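Local coordinates for CocE/NonD family hydrolase (Staphylococcus aureus subsp. aureus COL, PDB 3III), which probably hydrolyses ester or amide bonds, as expected for a CocE/NonD family enzyme with an alpha/beta-hydrolase fold, although its natural substrate is not established, at residues A[70-75]-A[169-174]; A[141-146]-A[175-180]; A[189-194]-A[262-267]. All blocks are in the same frame, centred on the assembly; numbering follows the deposited sequence.

Interaction 1. Residues A[70-75]-A[169-174]; sequences VMSADT and SYLAVT. With PLM (palmitic acid), chain G.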
ATOM      1  N   VAL A  70      21.108   3.918   6.327  1.00  5.97           N
ATOM      2  CA  VAL A  70      19.734   3.490   6.132  1.00  6.52           C
ATOM      3  C   VAL A  70      18.865   4.424   6.973  1.00  7.52           C
ATOM      4  O   VAL A  70      19.147   4.636   8.149  1.00  8.28           O
ATOM      5  CB  VAL A  70      19.505   2.041   6.592  1.00  6.36           C
ATOM      6  CG1 VAL A  70      18.001   1.648   6.427  1.00  4.69           C
ATOM      7  CG2 VAL A  70      20.446   1.038   5.805  1.00  5.41           C
HETATM    8  N   MSE A  71      17.844   5.032   6.367  1.00  7.70           N
HETATM    9  CA  MSE A  71      16.996   6.008   7.080  1.00  8.12           C
HETATM   10  C   MSE A  71      15.529   5.712   6.907  1.00  7.18           C
HETATM   11  O   MSE A  71      15.130   5.167   5.861  1.00  7.79           O
HETATM   12  CB  MSE A  71      17.254   7.404   6.532  1.00  9.33           C
HETATM   13  CG  MSE A  71      16.567   8.510   7.358  1.00  8.88           C
HETATM   14 SE   MSE A  71      17.131  10.292   6.665  1.00 17.56          SE
HETATM   15  CE  MSE A  71      19.027  10.218   7.197  1.00  6.11           C
ATOM     16  N   SER A  72      14.736   5.946   7.962  1.00  7.65           N
ATOM     17  CA  SER A  72      13.294   5.980   7.834  1.00  6.12           C
ATOM     18  C   SER A  72      12.746   7.161   8.612  1.00  6.88           C
ATOM     19  O   SER A  72      13.361   7.669   9.617  1.00  6.66           O
ATOM     20  CB  SER A  72      12.633   4.670   8.293  1.00  6.73           C
ATOM     21  OG  SER A  72      12.644   4.574   9.709  1.00  9.17           O
ATOM     22  N   ALA A  73      11.556   7.611   8.198  1.00  5.96           N
ATOM     23  CA  ALA A  73      10.914   8.769   8.850  1.00  6.08           C
ATOM     24  C   ALA A  73       9.382   8.672   8.863  1.00  6.80           C
ATOM     25  O   ALA A  73       8.745   8.324   7.875  1.00  6.79           O
ATOM     26  CB  ALA A  73      11.356  10.047   8.205  1.00  5.49           C
ATOM     27  N   ASP A  74       8.795   9.046  10.005  1.00  8.19           N
ATOM     28  CA  ASP A  74       7.378   9.047  10.201  1.00  6.58           C
ATOM     29  C   ASP A  74       7.029   9.963  11.380  1.00  6.13           C
ATOM     30  O   ASP A  74       7.881  10.617  11.960  1.00  6.14           O
ATOM     31  CB  ASP A  74       6.897   7.606  10.468  1.00  6.96           C
ATOM     32  CG  ASP A  74       7.589   7.000  11.619  1.00  7.95           C
ATOM     33  OD1 ASP A  74       7.300   7.415  12.751  1.00  8.08           O
ATOM     34  OD2 ASP A  74       8.499   6.185  11.379  1.00 13.03           O
ATOM     35  N   THR A  75       5.748  10.048  11.658  1.00  5.07           N
ATOM     36  CA  THR A  75       5.237  10.784  12.796  1.00  4.79           C
ATOM     37  C   THR A  75       4.602   9.896  13.868  1.00  5.70           C
ATOM     38  O   THR A  75       3.827  10.356  14.689  1.00  6.40           O
ATOM     39  CB  THR A  75       4.258  11.853  12.342  1.00  4.44           C
ATOM     40  OG1 THR A  75       3.188  11.259  11.626  1.00  3.60           O
ATOM     41  CG2 THR A  75       4.943  12.935  11.483  1.00  4.63           C
ATOM     42  N   SER A 169       4.649   1.226   4.987  1.00  7.20           N
ATOM     43  CA  SER A 169       3.401   1.967   5.202  1.00  7.52           C
ATOM     44  C   SER A 169       3.742   3.474   5.257  1.00  7.92           C
ATOM     45  O   SER A 169       4.257   3.998   4.287  1.00  8.11           O
ATOM     46  CB  SER A 169       2.668   1.453   6.441  1.00  8.40           C
ATOM     47  OG  SER A 169       1.424   2.132   6.570  1.00 10.02           O
ATOM     48  N   TYR A 170       3.478   4.184   6.350  1.00  9.26           N
ATOM     49  CA  TYR A 170       3.814   5.647   6.418  1.00  9.56           C
ATOM     50  C   TYR A 170       5.309   5.853   6.041  1.00  9.46           C
ATOM     51  O   TYR A 170       5.657   6.787   5.327  1.00  9.76           O
ATOM     52  CB  TYR A 170       3.588   6.182   7.828  1.00 10.58           C
ATOM     53  CG  TYR A 170       3.495   7.669   8.017  1.00 10.23           C
ATOM     54  CD1 TYR A 170       2.319   8.231   8.516  1.00 10.67           C
ATOM     55  CD2 TYR A 170       4.591   8.514   7.812  1.00  8.67           C
ATOM     56  CE1 TYR A 170       2.213   9.606   8.748  1.00  8.53           C
ATOM     57  CE2 TYR A 170       4.502   9.904   8.022  1.00  8.95           C
ATOM     58  CZ  TYR A 170       3.289  10.437   8.491  1.00 10.33           C
ATOM     59  OH  TYR A 170       3.200  11.805   8.732  1.00  9.07           O
ATOM     60  N   LEU A 171       6.173   4.935   6.497  1.00  9.07           N
ATOM     61  CA  LEU A 171       7.596   4.970   6.234  1.00  8.35           C
ATOM     62  C   LEU A 171       7.958   4.752   4.746  1.00  8.83           C
ATOM     63  O   LEU A 171       9.105   5.006   4.336  1.00 10.44           O
ATOM     64  CB  LEU A 171       8.354   4.000   7.159  1.00  8.82           C
ATOM     65  CG  LEU A 171       8.256   4.188   8.699  1.00  8.45           C
ATOM     66  CD1 LEU A 171       6.904   3.975   9.292  1.00 10.10           C
ATOM     67  CD2 LEU A 171       9.294   3.217   9.318  1.00  8.63           C
ATOM     68  N   ALA A 172       7.033   4.173   3.981  1.00  8.73           N
ATOM     69  CA  ALA A 172       7.123   4.043   2.523  1.00  7.67           C
ATOM     70  C   ALA A 172       6.544   5.253   1.804  1.00  8.04           C
ATOM     71  O   ALA A 172       7.153   5.769   0.836  1.00  7.72           O
ATOM     72  CB  ALA A 172       6.431   2.740   2.038  1.00  6.35           C
ATOM     73  N   VAL A 173       5.374   5.731   2.252  1.00  7.52           N
ATOM     74  CA  VAL A 173       4.734   6.890   1.594  1.00  7.55           C
ATOM     75  C   VAL A 173       5.677   8.110   1.642  1.00  8.87           C
ATOM     76  O   VAL A 173       5.854   8.825   0.642  1.00  7.84           O
ATOM     77  CB  VAL A 173       3.385   7.280   2.262  1.00  8.35           C
ATOM     78  CG1 VAL A 173       2.732   8.532   1.550  1.00 10.62           C
ATOM     79  CG2 VAL A 173       2.421   6.096   2.331  1.00  6.39           C
ATOM     80  N   THR A 174       6.325   8.324   2.784  1.00  8.52           N
ATOM     81  CA  THR A 174       7.262   9.448   2.922  1.00  8.88           C
ATOM     82  C   THR A 174       8.471   9.328   1.978  1.00 10.12           C
ATOM     83  O   THR A 174       9.092  10.328   1.658  1.00  8.87           O
ATOM     84  CB  THR A 174       7.749   9.625   4.354  1.00  8.90           C
ATOM     85  OG1 THR A 174       8.295   8.391   4.868  1.00  8.99           O
ATOM     86  CG2 THR A 174       6.627  10.079   5.284  1.00  6.56           C
TER
HETATM   87  C1  PLM G 566      -0.033   2.041   9.478  1.00 22.11           C
HETATM   88  O1  PLM G 566       0.681   2.877   8.928  1.00 21.78           O
HETATM   89  O2  PLM G 566      -0.251   0.977   8.873  1.00 22.36           O
HETATM   90  C2  PLM G 566      -0.631   2.357  10.811  1.00 22.10           C
HETATM   91  C3  PLM G 566      -1.277   1.147  11.464  1.00 22.76           C
HETATM   92  C4  PLM G 566      -1.770   1.357  12.895  1.00 22.59           C
HETATM   93  C5  PLM G 566      -2.143   0.038  13.635  1.00 23.09           C
HETATM   94  C6  PLM G 566      -3.180   0.157  14.785  1.00 23.41           C
HETATM   95  C7  PLM G 566      -2.879  -0.455  16.175  1.00 23.78           C
HETATM   96  C8  PLM G 566      -3.477  -1.851  16.499  1.00 23.33           C
HETATM   97  O   HOH W   1      10.709   6.765   5.496  1.00  7.63           O
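The ring of Tyr170 lies against the end of strand 67-74. The backbone N of Thr75 sits over one face, Ala73 O is near the ring plane at the edge, and Asp74 CB lies 3.6 Å from Tyr170 CD2, neither over the face nor at the edge. CG of Tyr170 is anti to its backbone N (chi1 -163°), on a CB that points toward the strand. Outside the pair, Tyr76 meets this ring edge-to-face. The Thr75 side chain crosses Tyr170 at about a right angle, and its OG1 gives a weak hydrogen bond to Tyr170 OH (2.9 Å); Glu142 is the stronger partner of that hydroxyl. Thr75 N is buried here without a polar partner. Ser169 lies at the turn from strand 162-168 into helix 170-179 of the alpha/beta-hydrolase fold, and its positive phi of 63° is consistent with the nucleophile elbow of this fold. Its OG donates to O1 of the palmitic acid at 2.6 Å and is also bonded to His274. One turn into the helix, Thr174 OG1 has two carbonyls to choose from for its single proton, Ala73 O at 3.0 Å and Tyr170 O at 3.1 Å. A water ties the same corner together: it accepts from Ala73 N, bonds to Thr174 OG1 and donates to Leu171 O at 2.6 Å. Leu171 and Asp74 run side by side, pointing the same way, with Asp74 OD2 3.4 Å from Leu171 CG. That carboxylate forms a salt bridge with Lys122, which also bonds Ser72 OG; Leu171 CD2 packs 3.6 Å from Ser72 OG.

Interaction 2. Residues A[141-146]-A[175-180]; sequences REAEDY and QWWVAS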
ATOM      1  N   ARG A 141       5.453  19.661   2.255  1.00  9.59           N
ATOM      2  CA  ARG A 141       6.146  20.283   3.391  1.00  9.48           C
ATOM      3  C   ARG A 141       6.801  19.224   4.297  1.00  8.83           C
ATOM      4  O   ARG A 141       7.890  19.399   4.793  1.00  9.00           O
ATOM      5  CB  ARG A 141       5.223  21.221   4.182  1.00  9.42           C
ATOM      6  CG  ARG A 141       4.059  20.586   4.977  1.00 10.08           C
ATOM      7  CD  ARG A 141       3.365  21.751   5.799  1.00 13.24           C
ATOM      8  NE  ARG A 141       4.340  22.245   6.774  1.00 14.33           N
ATOM      9  CZ  ARG A 141       4.202  23.376   7.472  1.00 15.90           C
ATOM     10  NH1 ARG A 141       3.128  24.118   7.351  1.00 13.73           N
ATOM     11  NH2 ARG A 141       5.153  23.754   8.303  1.00 20.27           N
ATOM     12  N   GLU A 142       6.184  18.078   4.444  1.00  9.48           N
ATOM     13  CA  GLU A 142       6.802  17.011   5.222  1.00  9.39           C
ATOM     14  C   GLU A 142       8.005  16.415   4.440  1.00  9.27           C
ATOM     15  O   GLU A 142       9.057  16.146   5.005  1.00  8.10           O
ATOM     16  CB  GLU A 142       5.775  15.910   5.510  1.00  9.55           C
ATOM     17  CG  GLU A 142       6.290  14.764   6.308  1.00  9.28           C
ATOM     18  CD  GLU A 142       5.219  13.702   6.663  1.00  8.90           C
ATOM     19  OE1 GLU A 142       4.938  13.544   7.868  1.00 10.47           O
ATOM     20  OE2 GLU A 142       4.736  12.977   5.759  1.00  9.14           O
ATOM     21  N   ALA A 143       7.812  16.170   3.155  1.00  9.21           N
ATOM     22  CA  ALA A 143       8.893  15.792   2.267  1.00  8.75           C
ATOM     23  C   ALA A 143      10.122  16.757   2.315  1.00  8.86           C
ATOM     24  O   ALA A 143      11.313  16.311   2.243  1.00  7.44           O
ATOM     25  CB  ALA A 143       8.337  15.694   0.851  1.00  9.17           C
ATOM     26  N   GLU A 144       9.864  18.059   2.363  1.00  8.42           N
ATOM     27  CA  GLU A 144      10.961  19.052   2.425  1.00  8.10           C
ATOM     28  C   GLU A 144      11.802  18.894   3.695  1.00  7.96           C
ATOM     29  O   GLU A 144      13.052  19.024   3.656  1.00  8.13           O
ATOM     30  CB  GLU A 144      10.433  20.474   2.240  1.00  9.52           C
ATOM     31  CG  GLU A 144       9.993  20.702   0.786  1.00 12.05           C
ATOM     32  CD  GLU A 144       9.468  22.089   0.533  1.00 22.70           C
ATOM     33  OE1 GLU A 144       9.764  22.982   1.366  1.00 25.71           O
ATOM     34  OE2 GLU A 144       8.797  22.288  -0.517  1.00 25.28           O
ATOM     35  N   ASP A 145      11.136  18.596   4.819  1.00  8.44           N
ATOM     36  CA  ASP A 145      11.832  18.373   6.078  1.00  9.02           C
ATOM     37  C   ASP A 145      12.713  17.113   5.979  1.00  9.36           C
ATOM     38  O   ASP A 145      13.863  17.125   6.391  1.00 10.34           O
ATOM     39  CB  ASP A 145      10.834  18.195   7.223  1.00  8.38           C
ATOM     40  CG  ASP A 145      10.116  19.487   7.613  1.00 10.36           C
ATOM     41  OD1 ASP A 145      10.610  20.575   7.293  1.00  9.15           O
ATOM     42  OD2 ASP A 145       9.039  19.371   8.237  1.00  9.42           O
ATOM     43  N   TYR A 146      12.147  16.038   5.432  1.00  8.76           N
ATOM     44  CA  TYR A 146      12.849  14.764   5.193  1.00  8.18           C
ATOM     45  C   TYR A 146      14.097  14.974   4.315  1.00  8.42           C
ATOM     46  O   TYR A 146      15.202  14.510   4.635  1.00  8.30           O
ATOM     47  CB  TYR A 146      11.860  13.766   4.554  1.00  8.64           C
ATOM     48  CG  TYR A 146      12.186  12.261   4.678  1.00  7.41           C
ATOM     49  CD1 TYR A 146      11.244  11.314   4.300  1.00 10.71           C
ATOM     50  CD2 TYR A 146      13.440  11.785   5.069  1.00  8.78           C
ATOM     51  CE1 TYR A 146      11.506   9.959   4.385  1.00  9.40           C
ATOM     52  CE2 TYR A 146      13.711  10.419   5.144  1.00 11.83           C
ATOM     53  CZ  TYR A 146      12.727   9.515   4.801  1.00 11.47           C
ATOM     54  OH  TYR A 146      12.940   8.165   4.890  1.00  9.74           O
ATOM     55  N   GLN A 175       8.802   8.106   1.573  1.00  9.20           N
ATOM     56  CA  GLN A 175       9.892   7.902   0.570  1.00  9.04           C
ATOM     57  C   GLN A 175       9.440   8.308  -0.807  1.00  8.79           C
ATOM     58  O   GLN A 175      10.175   8.973  -1.498  1.00  8.64           O
ATOM     59  CB  GLN A 175      10.332   6.469   0.531  1.00  8.02           C
ATOM     60  CG  GLN A 175      10.901   5.960   1.860  1.00  8.36           C
ATOM     61  CD  GLN A 175      11.392   4.524   1.687  1.00  7.40           C
ATOM     62  OE1 GLN A 175      12.272   4.279   0.858  1.00  8.92           O
ATOM     63  NE2 GLN A 175      10.834   3.580   2.479  1.00  7.83           N
ATOM     64  N   TRP A 176       8.225   7.935  -1.223  1.00  7.64           N
ATOM     65  CA  TRP A 176       7.764   8.419  -2.521  1.00  8.12           C
ATOM     66  C   TRP A 176       7.818   9.940  -2.519  1.00  7.30           C
ATOM     67  O   TRP A 176       8.265  10.570  -3.479  1.00  8.70           O
ATOM     68  CB  TRP A 176       6.324   7.970  -2.808  1.00  8.15           C
ATOM     69  CG  TRP A 176       6.100   6.477  -2.979  1.00  9.06           C
ATOM     70  CD1 TRP A 176       5.219   5.708  -2.251  1.00  8.88           C
ATOM     71  CD2 TRP A 176       6.681   5.595  -3.967  1.00  7.52           C
ATOM     72  NE1 TRP A 176       5.265   4.408  -2.685  1.00  7.92           N
ATOM     73  CE2 TRP A 176       6.105   4.320  -3.773  1.00  7.94           C
ATOM     74  CE3 TRP A 176       7.600   5.768  -5.033  1.00  8.51           C
ATOM     75  CZ2 TRP A 176       6.460   3.204  -4.542  1.00  8.11           C
ATOM     76  CZ3 TRP A 176       7.913   4.654  -5.826  1.00  8.58           C
ATOM     77  CH2 TRP A 176       7.349   3.390  -5.573  1.00  6.85           C
ATOM     78  N   TRP A 177       7.299  10.526  -1.464  1.00  7.35           N
ATOM     79  CA  TRP A 177       7.353  11.984  -1.312  1.00  8.89           C
ATOM     80  C   TRP A 177       8.780  12.601  -1.418  1.00  9.00           C
ATOM     81  O   TRP A 177       9.030  13.443  -2.290  1.00  9.65           O
ATOM     82  CB  TRP A 177       6.621  12.444  -0.024  1.00  8.28           C
ATOM     83  CG  TRP A 177       5.176  12.797  -0.334  1.00 10.65           C
ATOM     84  CD1 TRP A 177       4.054  12.109   0.037  1.00  9.37           C
ATOM     85  CD2 TRP A 177       4.716  13.918  -1.106  1.00 10.57           C
ATOM     86  NE1 TRP A 177       2.953  12.729  -0.444  1.00  9.83           N
ATOM     87  CE2 TRP A 177       3.318  13.834  -1.161  1.00 10.30           C
ATOM     88  CE3 TRP A 177       5.351  14.966  -1.773  1.00  9.65           C
ATOM     89  CZ2 TRP A 177       2.548  14.770  -1.851  1.00 12.25           C
ATOM     90  CZ3 TRP A 177       4.592  15.901  -2.442  1.00 12.66           C
ATOM     91  CH2 TRP A 177       3.214  15.809  -2.474  1.00 12.71           C
ATOM     92  N   VAL A 178       9.690  12.201  -0.538  1.00  8.92           N
ATOM     93  CA  VAL A 178      11.023  12.876  -0.531  1.00  9.42           C
ATOM     94  C   VAL A 178      11.783  12.601  -1.841  1.00  9.31           C
ATOM     95  O   VAL A 178      12.472  13.469  -2.379  1.00  9.35           O
ATOM     96  CB  VAL A 178      11.839  12.521   0.736  1.00  8.97           C
ATOM     97  CG1 VAL A 178      12.436  11.091   0.674  1.00  5.89           C
ATOM     98  CG2 VAL A 178      12.903  13.560   0.993  1.00  7.52           C
ATOM     99  N   ALA A 179      11.612  11.410  -2.400  1.00 10.25           N
ATOM    100  CA  ALA A 179      12.293  11.060  -3.655  1.00  9.97           C
ATOM    101  C   ALA A 179      11.825  11.948  -4.820  1.00  9.44           C
ATOM    102  O   ALA A 179      12.606  12.213  -5.762  1.00  8.65           O
ATOM    103  CB  ALA A 179      12.135   9.565  -4.012  1.00  9.65           C
ATOM    104  N   SER A 180      10.579  12.436  -4.753  1.00  9.46           N
ATOM    105  CA  SER A 180      10.078  13.334  -5.804  1.00  9.34           C
ATOM    106  C   SER A 180      10.843  14.698  -5.822  1.00  9.44           C
ATOM    107  O   SER A 180      10.795  15.449  -6.802  1.00  8.08           O
ATOM    108  CB  SER A 180       8.552  13.549  -5.677  1.00  9.35           C
ATOM    109  OG  SER A 180       8.235  14.453  -4.623  1.00 10.00           O
TER
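Two helices of the alpha/beta-hydrolase domain, 140-154 and 170-179, meet here, Ala143 and Tyr146 of the first lying against Trp177 and Val178 of the second. The short segments cross at -74°, and Ala143 lets the backbones come close: its CA is 4.6 Å from Val178 CA. Its methyl group, CB, rests 3.8 Å from Trp177 CB and approaches the indole obliquely. Both methyls of Val178 meet Tyr146. CG1 stands over one face of the Tyr146 ring in a CH-pi contact, 4.1 Å from the centroid and displaced toward the rim. CG2, anti to its own backbone N, lies beside Tyr146 CB at 3.7 Å and also comes within 3.4 Å of Ala143 O. The Tyr146 side chain crosses Val178 at about a right angle, and its ring reaches on toward Gln175, whose CG is 4.3 Å from Tyr146 OH. The amide of Gln175 is occupied with Thr165, Leu171 O and Ile190 O. With no hydrogen bond between the two segments, the pair is held by close apolar fit and a CH-pi contact, so it probably relies on shape and burial rather than on directed polar bonds.

Interaction 3. Residues A[189-194]-A[262-267]; sequences MIPWEG and LLTCAS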
HETATM    1  N   MSE A 189      16.184   3.677  -2.671  1.00  6.56           N
HETATM    2  CA  MSE A 189      14.968   3.722  -1.871  1.00  7.31           C
HETATM    3  C   MSE A 189      14.237   2.399  -1.926  1.00  7.63           C
HETATM    4  O   MSE A 189      14.212   1.724  -2.985  1.00  8.80           O
HETATM    5  CB  MSE A 189      14.029   4.838  -2.365  1.00  8.28           C
HETATM    6  CG  MSE A 189      13.657   4.680  -3.805  1.00 10.42           C
HETATM    7 SE   MSE A 189      12.679   6.248  -4.549  1.00 16.96          SE
HETATM    8  CE  MSE A 189      11.056   6.102  -3.327  1.00  5.98           C
ATOM      9  N   ILE A 190      13.641   2.033  -0.789  1.00  7.87           N
ATOM     10  CA  ILE A 190      12.876   0.801  -0.640  1.00  7.69           C
ATOM     11  C   ILE A 190      11.502   1.175  -0.014  1.00  8.00           C
ATOM     12  O   ILE A 190      11.297   1.053   1.220  1.00  8.24           O
ATOM     13  CB  ILE A 190      13.600  -0.235   0.219  1.00  8.33           C
ATOM     14  CG1 ILE A 190      15.031  -0.491  -0.298  1.00  6.94           C
ATOM     15  CG2 ILE A 190      12.817  -1.574   0.258  1.00  7.01           C
ATOM     16  CD1 ILE A 190      15.814  -1.444   0.601  1.00  3.82           C
ATOM     17  N   PRO A 191      10.584   1.709  -0.850  1.00  7.73           N
ATOM     18  CA  PRO A 191       9.233   1.958  -0.356  1.00  7.64           C
ATOM     19  C   PRO A 191       8.497   0.618  -0.293  1.00  7.95           C
ATOM     20  O   PRO A 191       8.009   0.098  -1.317  1.00  9.03           O
ATOM     21  CB  PRO A 191       8.640   2.873  -1.416  1.00  8.75           C
ATOM     22  CG  PRO A 191       9.413   2.527  -2.673  1.00  8.82           C
ATOM     23  CD  PRO A 191      10.790   2.293  -2.202  1.00  7.16           C
ATOM     24  N   TRP A 192       8.480   0.021   0.892  1.00  8.60           N
ATOM     25  CA  TRP A 192       7.950  -1.296   1.066  1.00  8.66           C
ATOM     26  C   TRP A 192       6.469  -1.182   1.459  1.00 10.69           C
ATOM     27  O   TRP A 192       6.126  -1.167   2.641  1.00 10.66           O
ATOM     28  CB  TRP A 192       8.758  -2.076   2.122  1.00  7.99           C
ATOM     29  CG  TRP A 192       8.515  -3.551   2.019  1.00  8.48           C
ATOM     30  CD1 TRP A 192       7.434  -4.243   2.481  1.00  7.10           C
ATOM     31  CD2 TRP A 192       9.379  -4.538   1.416  1.00  8.62           C
ATOM     32  NE1 TRP A 192       7.594  -5.587   2.243  1.00  7.23           N
ATOM     33  CE2 TRP A 192       8.752  -5.796   1.569  1.00  9.75           C
ATOM     34  CE3 TRP A 192      10.601  -4.479   0.773  1.00  8.18           C
ATOM     35  CZ2 TRP A 192       9.303  -6.991   1.074  1.00 10.27           C
ATOM     36  CZ3 TRP A 192      11.155  -5.643   0.276  1.00  9.36           C
ATOM     37  CH2 TRP A 192      10.500  -6.897   0.406  1.00  8.85           C
ATOM     38  N   GLU A 193       5.606  -1.144   0.439  1.00  9.61           N
ATOM     39  CA  GLU A 193       4.142  -0.940   0.604  1.00  9.43           C
ATOM     40  C   GLU A 193       3.820   0.492   1.061  1.00 10.25           C
ATOM     41  O   GLU A 193       3.722   0.788   2.267  1.00 10.68           O
ATOM     42  CB  GLU A 193       3.472  -1.961   1.522  1.00  9.99           C
ATOM     43  CG  GLU A 193       3.568  -3.406   0.952  1.00  9.12           C
ATOM     44  CD  GLU A 193       2.396  -4.243   1.333  1.00 11.12           C
ATOM     45  OE1 GLU A 193       2.606  -5.236   2.077  1.00 11.48           O
ATOM     46  OE2 GLU A 193       1.290  -3.885   0.879  1.00 12.76           O
ATOM     47  N   GLY A 194       3.666   1.374   0.076  1.00  9.40           N
ATOM     48  CA  GLY A 194       3.169   2.715   0.359  1.00  9.67           C
ATOM     49  C   GLY A 194       2.353   3.359  -0.744  1.00  9.01           C
ATOM     50  O   GLY A 194       2.773   3.409  -1.895  1.00  8.55           O
ATOM     51  N   LEU A 262      15.502   2.178  -7.241  1.00  6.86           N
ATOM     52  CA  LEU A 262      14.226   1.873  -6.597  1.00  7.71           C
ATOM     53  C   LEU A 262      13.930   0.373  -6.510  1.00  7.47           C
ATOM     54  O   LEU A 262      14.007  -0.331  -7.494  1.00  8.25           O
ATOM     55  CB  LEU A 262      13.107   2.562  -7.438  1.00  6.44           C
ATOM     56  CG  LEU A 262      11.669   2.146  -7.174  1.00  7.85           C
ATOM     57  CD1 LEU A 262      11.301   2.550  -5.728  1.00  7.52           C
ATOM     58  CD2 LEU A 262      10.696   2.857  -8.125  1.00  7.80           C
ATOM     59  N   LEU A 263      13.655  -0.089  -5.294  1.00  8.50           N
ATOM     60  CA  LEU A 263      13.113  -1.395  -4.992  1.00  8.12           C
ATOM     61  C   LEU A 263      11.742  -1.196  -4.321  1.00  7.61           C
ATOM     62  O   LEU A 263      11.657  -0.765  -3.188  1.00  9.00           O
ATOM     63  CB  LEU A 263      14.098  -2.193  -4.105  1.00  7.24           C
ATOM     64  CG  LEU A 263      13.572  -3.532  -3.589  1.00  7.37           C
ATOM     65  CD1 LEU A 263      13.217  -4.542  -4.714  1.00  6.85           C
ATOM     66  CD2 LEU A 263      14.556  -4.222  -2.598  1.00  6.56           C
ATOM     67  N   THR A 264      10.661  -1.490  -5.050  1.00  8.26           N
ATOM     68  CA  THR A 264       9.316  -1.376  -4.563  1.00  6.34           C
ATOM     69  C   THR A 264       8.784  -2.692  -4.111  1.00  8.36           C
ATOM     70  O   THR A 264       8.988  -3.722  -4.803  1.00  8.43           O
ATOM     71  CB  THR A 264       8.401  -0.876  -5.698  1.00  7.43           C
ATOM     72  OG1 THR A 264       8.943   0.357  -6.197  1.00  8.40           O
ATOM     73  CG2 THR A 264       6.932  -0.680  -5.198  1.00  5.68           C
ATOM     74  N   CYS A 265       8.084  -2.718  -2.980  1.00  7.22           N
ATOM     75  CA  CYS A 265       7.231  -3.883  -2.708  1.00  7.88           C
ATOM     76  C   CYS A 265       5.786  -3.422  -2.807  1.00  7.53           C
ATOM     77  O   CYS A 265       5.416  -2.381  -2.234  1.00  7.22           O
ATOM     78  CB  CYS A 265       7.515  -4.509  -1.343  1.00  8.22           C
ATOM     79  SG  CYS A 265       6.317  -5.773  -0.950  1.00 11.82           S
ATOM     80  N   ALA A 266       4.999  -4.186  -3.562  1.00  8.22           N
ATOM     81  CA  ALA A 266       3.527  -4.152  -3.590  1.00  8.61           C
ATOM     82  C   ALA A 266       2.975  -5.493  -3.115  1.00  9.84           C
ATOM     83  O   ALA A 266       3.659  -6.522  -3.212  1.00 10.47           O
ATOM     84  CB  ALA A 266       2.998  -3.875  -5.013  1.00  7.97           C
ATOM     85  N   SER A 267       1.732  -5.507  -2.649  1.00  9.33           N
ATOM     86  CA  SER A 267       1.139  -6.749  -2.196  1.00  9.04           C
ATOM     87  C   SER A 267      -0.277  -6.836  -2.714  1.00  8.76           C
ATOM     88  O   SER A 267      -1.021  -5.871  -2.650  1.00  9.17           O
ATOM     89  CB  SER A 267       1.145  -6.841  -0.687  1.00 10.46           C
ATOM     90  OG  SER A 267       0.623  -8.073  -0.238  1.00 12.82           O
TER
HETATM   91  O   HOH W   2       5.426   0.730  -2.266  1.00 11.42           O
HETATM   92  O   HOH W   3       1.165  -2.739  -1.590  1.00 10.24           O
HETATM   93  O   HOH W   4       0.807  -7.243   2.527  1.00 10.57           O
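Met189 to Glu193 run alongside Leu262 to Ser267 as neighbouring parallel strands in the middle of the alpha/beta-hydrolase sheet, their axes 9° apart. Three backbone hydrogen bonds join them. Leu263 N donates to Met189 O at 3.0 Å with a straight N-H...O angle of 180°. Cys265 N reaches Pro191 O at 3.3 Å, and Glu193 N reaches Cys265 O at 3.0 Å; in both, the donor is tilted out of the carbonyl plane. Pro191 has no N-H to offer Leu263 O, so that carbonyl meets carbon instead, taking a CA-H...O contact from Ile190 CA at 3.2 Å with Pro191 CD close beside it.

The apolar contacts fall on the two faces of the sheet. Toward helix 170-179, Leu262 CD1 lies against Pro191 CD and CG of Met189, modelled as selenomethionine, its side chain crossing that of Pro191 at about a right angle. Toward helix 306-319, Ile190 and Leu263 pack against Phe315.

Sulfur and aromatic ring meet at Cys265 and Trp192. Cys265 CB sits directly over the indole, 3.4 Å from the centroid of the five-membered ring in a CH-pi contact. Cys265 SG, anti to the backbone N (chi1 172°), lies 3.7 Å from the centroid of the same Trp192 ring as a sulfur-aromatic contact. Tyr303 meets Trp192 edge-to-face.

Water and carboxylate carry the polar end of the pair. One water donates to both Pro191 O and Cys265 O and accepts from Gly194 N, bridging the two segments. Glu193 OE2 also bonds Thr270 OG1. A second water links OE2 to Ser267 N, a third links Glu193 OE1 to Ser267 OG, itself hydrogen-bonded to His295 O, and Glu193 OE2 lies 3.3 Å from Ser267 CB.

How the interactions relate
All three contacts are buried in the hydrolase domain. Interactions 1 and 2 share helix 170-179, the first at its start beside the palmitic acid, the second further along against helix 140-154, and the Tyr170-Glu142 bond ties them. Interaction 3 lies in the sheet beside that helix: strand 186-192 follows it, completing a beta-alpha-beta crossover from strand 162-168, with Ser169 N bonding Glu193 O and Trp176 NE1 bonding Gly194 O. Interaction 1 mixes hydroxyl, carbonyl and water bonds with packing of Leu171; interaction 2 has no hydrogen bond across; interaction 3 adds sulfur-aromatic and water-bridged contacts to the backbone bonds of paired strands.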